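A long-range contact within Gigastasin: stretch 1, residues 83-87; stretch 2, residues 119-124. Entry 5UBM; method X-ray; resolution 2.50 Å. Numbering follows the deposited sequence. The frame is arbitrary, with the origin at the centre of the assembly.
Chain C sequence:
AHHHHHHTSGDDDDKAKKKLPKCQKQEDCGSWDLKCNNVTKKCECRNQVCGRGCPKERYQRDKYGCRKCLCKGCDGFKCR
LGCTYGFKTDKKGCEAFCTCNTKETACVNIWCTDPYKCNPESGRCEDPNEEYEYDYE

Stretch 1 83-87: CTYGF
Stretch 2 119-124: NPESGR

Two turns can pack backbone against backbone without a single conventional hydrogen bond between them, and the contact between residues 83-87 and 119-124 of Gigastasin is a small example, burying 224 Å² and relying on close van der Waals packing and CA-H...O contacts.

Each turn is first braced internally. Cys83 to Gly86 form a type I beta turn, with Thr84 at phi/psi -56/-43 and Tyr85 at -106/23, closed by Gly86 N to Cys83 O at 3.1 Å. In the other stretch, Asn119 O accepts from Ser122 N (3.1 Å) and Gly123 N (2.8 Å), while Asn119 OD1, with chi1 t, accepts from Glu121 N at 2.9 Å; Asn119 N to Arg124 O, 3.0 Å, ties the ends together.

The register centres on Tyr85 and Gly123, whose CA atoms lie 4.4 Å apart. Here Gly123 CA meets Tyr85 O at 3.5 Å with a nearly linear angle at hydrogen, 172°. Ser122 CA approaches Thr84 O at 3.3 Å, and Tyr85 CA lies 3.5 Å from Ser122 O. Gly86 N is 3.3 Å from Ser122 O, but the angle is too poor for a hydrogen bond; Thr84 O and Ser122 O, both acceptors, stand 3.1 Å apart.

Such proximity suits glycine. At Gly123 (63/42) an ideal CB would fall 1.9 Å from Tyr85 O, and at Gly86 (78/167) one would fall 2.8 Å from Gly123 O; both positive phi values also favour glycine.

Tyr85 contributes the main side-chain packing. Its CA-to-CB bond points away, yet chi1 m and chi2 -74° bring the ring back, placing CE1 3.5 Å from Pro120 O, which lies at the ring edge, and 3.7 Å from Glu121 O. Pro120 and Glu121 direct their own CB atoms away, leaving their carbonyls to meet the aromatic ring.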

# COMPACT_ATOMS: atom_id res chain seq x y z
N CYS C 83 19.40 -3.72 11.10
CA CYS C 83 20.70 -3.19 10.68
C CYS C 83 21.52 -4.20 9.89
O CYS C 83 21.76 -5.32 10.36
CB CYS C 83 21.52 -2.73 11.90
SG CYS C 83 20.91 -1.24 12.74
N THR C 84 21.97 -3.79 8.71
CA THR C 84 22.78 -4.65 7.85
C THR C 84 24.04 -5.16 8.56
O THR C 84 24.39 -6.33 8.45
CB THR C 84 23.20 -3.91 6.57
OG1 THR C 84 22.06 -3.25 6.00
CG2 THR C 84 23.77 -4.89 5.56
N TYR C 85 24.72 -4.28 9.29
CA TYR C 85 25.93 -4.66 9.99
C TYR C 85 25.70 -4.77 11.49
O TYR C 85 26.64 -4.68 12.29
CB TYR C 85 27.05 -3.65 9.71
CG TYR C 85 27.49 -3.64 8.26
CD1 TYR C 85 28.26 -4.67 7.74
CD2 TYR C 85 27.12 -2.60 7.41
CE1 TYR C 85 28.66 -4.67 6.41
CE2 TYR C 85 27.52 -2.59 6.09
CZ TYR C 85 28.28 -3.62 5.59
OH TYR C 85 28.68 -3.61 4.27
N GLY C 86 24.44 -4.98 11.87
CA GLY C 86 24.08 -5.08 13.27
C GLY C 86 24.00 -3.73 13.96
O GLY C 86 24.45 -2.71 13.41
N PHE C 87 23.42 -3.71 15.15
CA PHE C 87 23.35 -2.49 15.93
C PHE C 87 24.72 -2.12 16.47
O PHE C 87 25.51 -2.99 16.85
CB PHE C 87 22.34 -2.64 17.08
CG PHE C 87 20.91 -2.46 16.66
CD1 PHE C 87 20.25 -3.45 15.96
CD2 PHE C 87 20.22 -1.30 16.99
CE1 PHE C 87 18.92 -3.29 15.58
CE2 PHE C 87 18.90 -1.13 16.62
CZ PHE C 87 18.25 -2.13 15.91
N ASN C 119 30.72 -12.41 11.55
CA ASN C 119 30.63 -12.23 10.12
C ASN C 119 30.68 -10.75 9.79
O ASN C 119 29.75 -10.01 10.11
CB ASN C 119 29.35 -12.86 9.57
CG ASN C 119 29.28 -12.83 8.05
OD1 ASN C 119 30.03 -12.12 7.39
ND2 ASN C 119 28.36 -13.61 7.50
N PRO C 120 31.77 -10.31 9.15
CA PRO C 120 31.97 -8.89 8.82
C PRO C 120 30.91 -8.33 7.87
O PRO C 120 30.79 -7.12 7.76
CB PRO C 120 33.35 -8.88 8.15
CG PRO C 120 33.55 -10.27 7.66
CD PRO C 120 32.88 -11.15 8.66
N GLU C 121 30.15 -9.20 7.22
CA GLU C 121 29.13 -8.74 6.28
C GLU C 121 27.76 -8.55 6.94
O GLU C 121 26.87 -7.95 6.35
CB GLU C 121 29.00 -9.71 5.11
CG GLU C 121 29.90 -9.37 3.93
CD GLU C 121 29.60 -10.21 2.70
OE1 GLU C 121 30.32 -11.20 2.46
OE2 GLU C 121 28.63 -9.88 1.98
N SER C 122 27.60 -9.05 8.17
CA SER C 122 26.31 -8.93 8.85
C SER C 122 26.44 -8.38 10.27
O SER C 122 25.44 -7.99 10.88
CB SER C 122 25.61 -10.29 8.90
OG SER C 122 26.29 -11.19 9.77
N GLY C 123 27.66 -8.33 10.79
CA GLY C 123 27.90 -7.89 12.15
C GLY C 123 27.21 -8.81 13.14
O GLY C 123 26.61 -8.36 14.12
N ARG C 124 27.31 -10.11 12.89
CA ARG C 124 26.60 -11.09 13.70
C ARG C 124 27.46 -12.33 13.94
O ARG C 124 28.17 -12.77 13.04
CB ARG C 124 25.29 -11.48 13.02
CG ARG C 124 24.37 -12.36 13.84
CD ARG C 124 23.23 -12.86 12.97
NE ARG C 124 22.70 -11.78 12.13
CZ ARG C 124 22.01 -11.98 11.00
NH1 ARG C 124 21.77 -13.22 10.58
NH2 ARG C 124 21.57 -10.95 10.30